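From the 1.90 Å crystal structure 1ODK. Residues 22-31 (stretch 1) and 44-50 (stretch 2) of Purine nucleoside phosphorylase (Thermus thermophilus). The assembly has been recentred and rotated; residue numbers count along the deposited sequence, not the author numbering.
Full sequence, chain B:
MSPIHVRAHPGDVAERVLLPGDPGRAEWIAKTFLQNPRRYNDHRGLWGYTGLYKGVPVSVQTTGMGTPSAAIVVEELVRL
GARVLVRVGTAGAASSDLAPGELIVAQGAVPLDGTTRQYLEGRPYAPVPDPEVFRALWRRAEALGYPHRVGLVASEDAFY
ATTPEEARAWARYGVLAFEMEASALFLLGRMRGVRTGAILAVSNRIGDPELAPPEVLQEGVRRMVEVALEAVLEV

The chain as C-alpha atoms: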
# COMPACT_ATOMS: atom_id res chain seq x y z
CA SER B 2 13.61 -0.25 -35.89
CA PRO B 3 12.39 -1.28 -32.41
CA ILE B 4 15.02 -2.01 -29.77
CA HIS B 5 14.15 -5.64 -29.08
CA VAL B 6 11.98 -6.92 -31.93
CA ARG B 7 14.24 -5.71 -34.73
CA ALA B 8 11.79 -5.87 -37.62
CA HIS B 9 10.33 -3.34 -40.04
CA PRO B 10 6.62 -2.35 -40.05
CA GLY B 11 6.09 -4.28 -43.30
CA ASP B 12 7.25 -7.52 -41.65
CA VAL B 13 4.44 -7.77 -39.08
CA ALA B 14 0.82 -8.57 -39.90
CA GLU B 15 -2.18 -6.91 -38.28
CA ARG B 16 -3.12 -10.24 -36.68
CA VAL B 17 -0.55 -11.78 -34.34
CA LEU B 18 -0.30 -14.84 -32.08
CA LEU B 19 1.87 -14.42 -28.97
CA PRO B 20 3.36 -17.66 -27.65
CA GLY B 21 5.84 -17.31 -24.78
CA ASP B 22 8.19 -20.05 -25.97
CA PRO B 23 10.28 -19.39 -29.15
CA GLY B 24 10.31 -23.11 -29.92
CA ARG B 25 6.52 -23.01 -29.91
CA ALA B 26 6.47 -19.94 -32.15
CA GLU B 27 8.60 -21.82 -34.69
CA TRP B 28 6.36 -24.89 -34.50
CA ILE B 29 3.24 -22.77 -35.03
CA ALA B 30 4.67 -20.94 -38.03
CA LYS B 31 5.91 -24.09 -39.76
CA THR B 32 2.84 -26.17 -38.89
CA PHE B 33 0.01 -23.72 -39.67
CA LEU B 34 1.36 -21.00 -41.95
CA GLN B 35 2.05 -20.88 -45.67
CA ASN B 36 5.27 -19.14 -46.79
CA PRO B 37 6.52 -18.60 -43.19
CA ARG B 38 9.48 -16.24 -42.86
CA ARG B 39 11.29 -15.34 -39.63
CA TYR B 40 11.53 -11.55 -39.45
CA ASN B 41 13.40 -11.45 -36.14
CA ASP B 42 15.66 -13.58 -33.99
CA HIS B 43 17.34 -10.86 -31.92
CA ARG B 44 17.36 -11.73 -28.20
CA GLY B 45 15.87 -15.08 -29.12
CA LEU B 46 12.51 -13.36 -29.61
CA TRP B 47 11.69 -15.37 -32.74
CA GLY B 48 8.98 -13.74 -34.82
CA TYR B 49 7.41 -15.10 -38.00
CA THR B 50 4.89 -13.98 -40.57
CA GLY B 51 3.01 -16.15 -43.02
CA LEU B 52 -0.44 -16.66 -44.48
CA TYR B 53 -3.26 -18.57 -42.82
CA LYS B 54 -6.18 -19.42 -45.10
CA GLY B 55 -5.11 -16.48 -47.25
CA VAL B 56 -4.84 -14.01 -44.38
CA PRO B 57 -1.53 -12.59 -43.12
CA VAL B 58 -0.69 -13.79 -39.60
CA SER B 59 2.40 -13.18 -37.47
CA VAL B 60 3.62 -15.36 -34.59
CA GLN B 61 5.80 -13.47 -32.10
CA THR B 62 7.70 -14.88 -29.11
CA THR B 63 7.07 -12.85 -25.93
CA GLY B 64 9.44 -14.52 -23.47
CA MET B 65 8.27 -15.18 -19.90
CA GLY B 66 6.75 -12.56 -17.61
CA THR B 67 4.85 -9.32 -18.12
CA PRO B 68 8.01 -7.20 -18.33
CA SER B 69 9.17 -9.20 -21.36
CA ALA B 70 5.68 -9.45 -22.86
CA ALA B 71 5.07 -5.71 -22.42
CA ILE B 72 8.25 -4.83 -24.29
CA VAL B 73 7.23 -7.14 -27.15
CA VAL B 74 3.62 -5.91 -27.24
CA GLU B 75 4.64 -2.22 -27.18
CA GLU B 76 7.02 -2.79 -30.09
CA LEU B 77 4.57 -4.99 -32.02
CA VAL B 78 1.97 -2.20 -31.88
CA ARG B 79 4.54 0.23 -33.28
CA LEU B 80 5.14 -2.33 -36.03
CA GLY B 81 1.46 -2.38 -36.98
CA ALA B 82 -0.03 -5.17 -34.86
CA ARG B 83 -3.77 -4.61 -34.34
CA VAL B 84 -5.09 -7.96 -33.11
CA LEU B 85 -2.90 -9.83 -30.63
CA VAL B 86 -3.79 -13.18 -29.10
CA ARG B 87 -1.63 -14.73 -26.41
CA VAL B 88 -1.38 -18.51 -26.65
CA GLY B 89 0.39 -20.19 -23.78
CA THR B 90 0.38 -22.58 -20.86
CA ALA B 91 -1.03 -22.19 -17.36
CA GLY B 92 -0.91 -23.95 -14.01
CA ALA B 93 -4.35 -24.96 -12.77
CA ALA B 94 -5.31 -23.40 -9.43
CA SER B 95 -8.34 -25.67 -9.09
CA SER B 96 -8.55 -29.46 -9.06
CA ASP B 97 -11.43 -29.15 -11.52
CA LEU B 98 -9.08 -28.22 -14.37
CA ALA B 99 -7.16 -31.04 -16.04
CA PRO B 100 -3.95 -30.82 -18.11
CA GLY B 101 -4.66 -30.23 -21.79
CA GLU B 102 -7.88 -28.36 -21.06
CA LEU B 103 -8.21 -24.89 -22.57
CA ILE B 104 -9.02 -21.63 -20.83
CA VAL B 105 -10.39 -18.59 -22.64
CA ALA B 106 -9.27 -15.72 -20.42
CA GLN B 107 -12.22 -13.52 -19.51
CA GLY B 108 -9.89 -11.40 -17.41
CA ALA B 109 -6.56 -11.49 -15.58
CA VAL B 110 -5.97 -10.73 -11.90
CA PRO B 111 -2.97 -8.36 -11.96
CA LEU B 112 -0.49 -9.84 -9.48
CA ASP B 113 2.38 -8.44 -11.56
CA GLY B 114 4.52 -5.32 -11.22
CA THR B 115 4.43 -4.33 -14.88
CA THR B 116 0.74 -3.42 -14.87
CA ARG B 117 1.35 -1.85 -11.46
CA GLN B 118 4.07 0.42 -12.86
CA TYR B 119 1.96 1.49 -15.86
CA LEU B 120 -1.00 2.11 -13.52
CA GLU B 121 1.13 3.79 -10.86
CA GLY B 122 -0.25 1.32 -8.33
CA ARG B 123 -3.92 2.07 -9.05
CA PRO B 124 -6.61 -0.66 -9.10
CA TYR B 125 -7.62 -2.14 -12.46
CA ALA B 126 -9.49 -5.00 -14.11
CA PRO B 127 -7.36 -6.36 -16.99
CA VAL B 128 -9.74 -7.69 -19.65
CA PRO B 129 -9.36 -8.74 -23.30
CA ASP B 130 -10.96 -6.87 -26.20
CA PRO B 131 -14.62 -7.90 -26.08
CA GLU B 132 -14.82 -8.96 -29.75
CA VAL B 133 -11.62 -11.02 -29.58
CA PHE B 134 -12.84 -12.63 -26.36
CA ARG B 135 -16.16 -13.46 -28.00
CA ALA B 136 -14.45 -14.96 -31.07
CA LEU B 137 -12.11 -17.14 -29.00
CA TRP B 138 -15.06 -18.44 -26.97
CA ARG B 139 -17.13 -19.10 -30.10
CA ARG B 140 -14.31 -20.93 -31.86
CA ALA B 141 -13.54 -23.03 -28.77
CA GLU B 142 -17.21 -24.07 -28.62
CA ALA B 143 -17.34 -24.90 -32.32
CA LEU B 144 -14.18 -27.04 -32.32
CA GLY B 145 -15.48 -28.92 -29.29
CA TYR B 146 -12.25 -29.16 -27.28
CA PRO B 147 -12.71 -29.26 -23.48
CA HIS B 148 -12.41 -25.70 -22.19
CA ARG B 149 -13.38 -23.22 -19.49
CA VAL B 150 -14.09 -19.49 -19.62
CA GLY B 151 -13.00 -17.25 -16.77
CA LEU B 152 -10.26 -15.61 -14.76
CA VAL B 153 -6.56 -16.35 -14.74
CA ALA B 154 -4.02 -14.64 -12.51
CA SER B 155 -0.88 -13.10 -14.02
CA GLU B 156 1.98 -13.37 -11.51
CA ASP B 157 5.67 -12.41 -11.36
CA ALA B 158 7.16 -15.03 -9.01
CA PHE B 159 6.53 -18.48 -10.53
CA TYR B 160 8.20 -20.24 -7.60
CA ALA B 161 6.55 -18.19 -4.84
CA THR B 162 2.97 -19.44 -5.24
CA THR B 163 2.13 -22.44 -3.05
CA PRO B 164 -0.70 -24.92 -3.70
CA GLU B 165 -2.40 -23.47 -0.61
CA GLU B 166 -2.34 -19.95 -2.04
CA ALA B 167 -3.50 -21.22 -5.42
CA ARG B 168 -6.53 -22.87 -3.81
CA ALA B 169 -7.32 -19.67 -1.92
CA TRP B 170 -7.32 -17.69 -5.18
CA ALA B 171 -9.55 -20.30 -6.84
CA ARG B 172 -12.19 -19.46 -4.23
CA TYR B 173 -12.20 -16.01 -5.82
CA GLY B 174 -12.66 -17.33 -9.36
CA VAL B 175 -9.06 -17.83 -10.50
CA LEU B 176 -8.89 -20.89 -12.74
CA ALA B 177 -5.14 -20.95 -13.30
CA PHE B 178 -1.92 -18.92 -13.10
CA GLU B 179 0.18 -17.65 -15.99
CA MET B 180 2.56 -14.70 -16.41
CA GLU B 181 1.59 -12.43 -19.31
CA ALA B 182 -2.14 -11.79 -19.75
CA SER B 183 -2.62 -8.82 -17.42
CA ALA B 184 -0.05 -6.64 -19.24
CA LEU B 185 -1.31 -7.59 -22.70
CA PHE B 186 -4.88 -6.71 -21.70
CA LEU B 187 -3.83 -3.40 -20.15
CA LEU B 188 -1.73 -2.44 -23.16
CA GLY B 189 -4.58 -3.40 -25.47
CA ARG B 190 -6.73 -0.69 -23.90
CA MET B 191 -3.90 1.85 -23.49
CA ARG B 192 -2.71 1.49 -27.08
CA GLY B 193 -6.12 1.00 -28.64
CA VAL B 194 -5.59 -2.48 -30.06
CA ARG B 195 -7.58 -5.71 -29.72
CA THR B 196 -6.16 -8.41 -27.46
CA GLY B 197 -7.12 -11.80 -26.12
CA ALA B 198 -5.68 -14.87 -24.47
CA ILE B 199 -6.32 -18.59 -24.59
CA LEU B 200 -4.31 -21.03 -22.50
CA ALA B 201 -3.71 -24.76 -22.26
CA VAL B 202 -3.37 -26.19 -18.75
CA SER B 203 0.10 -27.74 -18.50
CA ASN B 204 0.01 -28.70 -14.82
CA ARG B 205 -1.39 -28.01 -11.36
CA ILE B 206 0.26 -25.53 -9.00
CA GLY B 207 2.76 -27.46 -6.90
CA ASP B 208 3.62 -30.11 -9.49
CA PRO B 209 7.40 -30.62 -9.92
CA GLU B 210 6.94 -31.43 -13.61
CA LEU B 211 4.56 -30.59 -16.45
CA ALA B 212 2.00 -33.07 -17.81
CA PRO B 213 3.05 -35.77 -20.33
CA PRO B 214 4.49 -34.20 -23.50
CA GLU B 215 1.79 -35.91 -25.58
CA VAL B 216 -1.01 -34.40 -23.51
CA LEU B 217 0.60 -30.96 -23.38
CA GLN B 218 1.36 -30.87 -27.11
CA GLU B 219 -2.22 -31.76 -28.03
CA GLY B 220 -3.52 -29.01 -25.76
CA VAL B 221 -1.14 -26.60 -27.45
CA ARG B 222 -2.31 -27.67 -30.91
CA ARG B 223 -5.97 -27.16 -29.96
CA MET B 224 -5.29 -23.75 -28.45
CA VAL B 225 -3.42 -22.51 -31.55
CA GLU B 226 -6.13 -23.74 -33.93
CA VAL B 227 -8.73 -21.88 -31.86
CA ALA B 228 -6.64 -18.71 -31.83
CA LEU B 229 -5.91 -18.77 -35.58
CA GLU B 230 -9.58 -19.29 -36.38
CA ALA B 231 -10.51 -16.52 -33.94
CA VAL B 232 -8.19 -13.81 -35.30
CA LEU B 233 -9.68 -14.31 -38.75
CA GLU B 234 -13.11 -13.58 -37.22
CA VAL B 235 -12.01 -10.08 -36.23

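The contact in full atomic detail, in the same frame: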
# COMPACT_ATOMS: atom_id res chain seq x y z
N ASP B 22 7.05 -19.22 -25.59
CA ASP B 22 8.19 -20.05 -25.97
C ASP B 22 8.58 -19.92 -27.46
O ASP B 22 7.76 -20.18 -28.35
CB ASP B 22 7.83 -21.50 -25.62
CG ASP B 22 8.89 -22.50 -26.02
OD1 ASP B 22 9.95 -22.11 -26.56
OD2 ASP B 22 8.65 -23.70 -25.78
N PRO B 23 9.83 -19.54 -27.76
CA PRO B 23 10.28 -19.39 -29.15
C PRO B 23 10.21 -20.70 -29.94
O PRO B 23 10.01 -20.69 -31.16
CB PRO B 23 11.70 -18.86 -29.01
CG PRO B 23 12.15 -19.44 -27.69
CD PRO B 23 10.94 -19.23 -26.82
N GLY B 24 10.38 -21.83 -29.25
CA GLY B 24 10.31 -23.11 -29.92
C GLY B 24 8.88 -23.38 -30.35
O GLY B 24 8.63 -24.05 -31.36
N ARG B 25 7.93 -22.85 -29.59
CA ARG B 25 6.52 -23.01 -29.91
C ARG B 25 6.16 -22.09 -31.07
O ARG B 25 5.37 -22.46 -31.94
CB ARG B 25 5.67 -22.70 -28.67
CG ARG B 25 4.18 -22.87 -28.86
CD ARG B 25 3.52 -23.03 -27.50
NE ARG B 25 3.94 -24.28 -26.86
CZ ARG B 25 4.14 -24.43 -25.56
NH1 ARG B 25 3.98 -23.41 -24.73
NH2 ARG B 25 4.51 -25.61 -25.08
N ALA B 26 6.73 -20.89 -31.07
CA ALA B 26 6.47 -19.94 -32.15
C ALA B 26 6.89 -20.57 -33.48
O ALA B 26 6.15 -20.52 -34.46
CB ALA B 26 7.25 -18.65 -31.93
N GLU B 27 8.07 -21.17 -33.49
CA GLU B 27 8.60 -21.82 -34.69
C GLU B 27 7.67 -22.94 -35.14
O GLU B 27 7.35 -23.06 -36.33
CB GLU B 27 9.99 -22.38 -34.42
CG GLU B 27 10.59 -23.15 -35.59
CD GLU B 27 11.98 -23.67 -35.28
OE1 GLU B 27 12.13 -24.42 -34.29
OE2 GLU B 27 12.92 -23.33 -36.02
N TRP B 28 7.24 -23.77 -34.19
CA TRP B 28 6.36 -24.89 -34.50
C TRP B 28 5.04 -24.40 -35.10
O TRP B 28 4.52 -24.99 -36.05
CB TRP B 28 6.06 -25.69 -33.23
CG TRP B 28 5.08 -26.79 -33.45
CD1 TRP B 28 5.33 -28.01 -34.01
CD2 TRP B 28 3.68 -26.75 -33.16
NE1 TRP B 28 4.16 -28.73 -34.08
CE2 TRP B 28 3.13 -27.98 -33.57
CE3 TRP B 28 2.83 -25.78 -32.59
CZ2 TRP B 28 1.77 -28.28 -33.43
CZ3 TRP B 28 1.48 -26.08 -32.45
CH2 TRP B 28 0.97 -27.32 -32.87
N ILE B 29 4.49 -23.33 -34.54
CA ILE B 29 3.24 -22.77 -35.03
C ILE B 29 3.38 -22.27 -36.46
O ILE B 29 2.56 -22.58 -37.33
CB ILE B 29 2.76 -21.58 -34.15
CG1 ILE B 29 2.41 -22.06 -32.74
CG2 ILE B 29 1.56 -20.91 -34.80
CD1 ILE B 29 2.13 -20.91 -31.79
N ALA B 30 4.43 -21.49 -36.70
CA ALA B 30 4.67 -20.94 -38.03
C ALA B 30 4.81 -22.03 -39.09
O ALA B 30 4.16 -21.98 -40.13
CB ALA B 30 5.91 -20.06 -38.01
N LYS B 31 5.66 -23.01 -38.82
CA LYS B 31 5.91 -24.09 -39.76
C LYS B 31 4.73 -25.04 -39.94
O LYS B 31 4.50 -25.56 -41.03
CB LYS B 31 7.15 -24.88 -39.33
CG LYS B 31 8.45 -24.11 -39.55
CD LYS B 31 9.65 -24.84 -38.96
CE LYS B 31 10.95 -24.28 -39.53
NZ LYS B 31 11.01 -22.80 -39.45
N ARG B 44 17.71 -11.38 -29.58
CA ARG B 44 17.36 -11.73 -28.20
C ARG B 44 16.54 -13.01 -28.09
O ARG B 44 15.89 -13.26 -27.07
CB ARG B 44 16.62 -10.57 -27.52
CG ARG B 44 17.56 -9.56 -26.86
CD ARG B 44 16.80 -8.37 -26.29
NE ARG B 44 17.66 -7.44 -25.57
CZ ARG B 44 18.16 -7.67 -24.35
NH1 ARG B 44 17.89 -8.80 -23.71
NH2 ARG B 44 18.93 -6.75 -23.78
N GLY B 45 16.60 -13.83 -29.13
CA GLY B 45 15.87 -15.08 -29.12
C GLY B 45 14.37 -14.89 -29.22
O GLY B 45 13.61 -15.85 -29.06
N LEU B 46 13.93 -13.66 -29.49
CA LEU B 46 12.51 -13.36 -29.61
C LEU B 46 12.04 -13.66 -31.04
O LEU B 46 11.65 -12.77 -31.78
CB LEU B 46 12.27 -11.88 -29.28
CG LEU B 46 12.64 -11.46 -27.85
CD1 LEU B 46 12.59 -9.94 -27.73
CD2 LEU B 46 11.69 -12.13 -26.86
N TRP B 47 12.08 -14.94 -31.40
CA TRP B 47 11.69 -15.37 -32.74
C TRP B 47 10.30 -14.91 -33.15
O TRP B 47 9.31 -15.14 -32.44
CB TRP B 47 11.80 -16.89 -32.84
CG TRP B 47 13.21 -17.41 -32.66
CD1 TRP B 47 14.33 -16.66 -32.45
CD2 TRP B 47 13.63 -18.77 -32.70
NE1 TRP B 47 15.43 -17.49 -32.35
CE2 TRP B 47 15.03 -18.79 -32.50
CE3 TRP B 47 12.96 -19.99 -32.87
CZ2 TRP B 47 15.77 -19.97 -32.48
CZ3 TRP B 47 13.70 -21.18 -32.85
CH2 TRP B 47 15.09 -21.15 -32.66
N GLY B 48 10.24 -14.24 -34.30
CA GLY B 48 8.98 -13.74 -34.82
C GLY B 48 8.84 -14.15 -36.28
O GLY B 48 9.79 -14.01 -37.05
N TYR B 49 7.67 -14.65 -36.64
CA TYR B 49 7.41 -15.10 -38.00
C TYR B 49 6.14 -14.49 -38.56
O TYR B 49 5.26 -14.06 -37.83
CB TYR B 49 7.25 -16.62 -38.05
CG TYR B 49 8.33 -17.41 -37.35
CD1 TYR B 49 8.37 -17.48 -35.96
CD2 TYR B 49 9.32 -18.07 -38.08
CE1 TYR B 49 9.37 -18.18 -35.30
CE2 TYR B 49 10.33 -18.78 -37.43
CZ TYR B 49 10.35 -18.83 -36.05
OH TYR B 49 11.34 -19.52 -35.39
N THR B 50 6.06 -14.47 -39.89
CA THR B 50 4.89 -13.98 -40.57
C THR B 50 4.64 -14.92 -41.74
O THR B 50 5.57 -15.34 -42.43
CB THR B 50 5.07 -12.54 -41.08
OG1 THR B 50 5.17 -11.65 -39.97
CG2 THR B 50 3.87 -12.13 -41.95
O HOH W 1 12.94 -20.79 -36.91

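A helix packed against a neighbouring strand need not share a single direct hydrogen bond with it, and this contact in Thermus thermophilus purine nucleoside phosphorylase is a compact example. The helix begins at Pro 23 and runs through Lys 31, beyond which it continues; the strand begins at Gly 48 and continues past Thr 50. The two elements run nearly parallel, with 11° between their N-to-C directions and a closest approach of their axes of 8.6 Å. Asp 22 caps the helix: its OD1 accepts from Gly 24 N at 2.7 Å, while Asp 22 O receives Ala 26 N at 3.0 Å. The regular bonds that follow, such as Ala 30 N to Ala 26 O at 3.0 Å, satisfy the helical backbone internally. In stretch 2, Gly 45 adopts a positive phi of 70°, a value that favours glycine, three residues ahead of the first strand residue, Gly 48.

Helical periodicity then selects the residues that meet stretch 2. Pro 23, Ala 26 and Ala 30 all direct their CA-to-CB bonds toward stretch 2, and Trp 47 and Tyr 49, two residues apart, point back, whereas the flanking Leu 46 and Thr 50 point away, and Gly 48, between the two aromatics, has no side chain. The CA atoms of Pro 23 and Trp 47 lie only 5.6 Å apart. Pro 23 CB rests 3.6 Å from Gly 45 O and 4.2 Å from Trp 47 CD2, and the indole also approaches the helical backbone, with its CE3 3.5 Å from Pro 23 O.

The tyrosine ring packs against two small side chains. Ala 30 CB lies 3.6 Å from Tyr 49 CG, and Ala 26 CB lies 4.0 Å from Tyr 49 CE1, so the ring packs beside both methyl groups, and its CE1 also lies 3.9 Å from Ala 26 C. With chi1 at -49° (m), Tyr 49 brings its OH to within 3.3 Å of Glu 27 CB.

Polar chemistry enters at Glu 27. Its extended side chain places OE1 at the edge of the Trp 47 ring, 3.9 Å from CZ3. One water joins the two stretches: it donates to Glu 27 OE2 at 2.7 Å and lies 2.5 Å from Tyr 49 OH, in a hydrogen bond whose direction remains open. Lys 31 NZ adds a long salt bridge to Glu 27 OE2 at 4.0 Å. The general lesson is that apolar packing can be joined by a water-mediated link without any direct hydrogen bond across the contact.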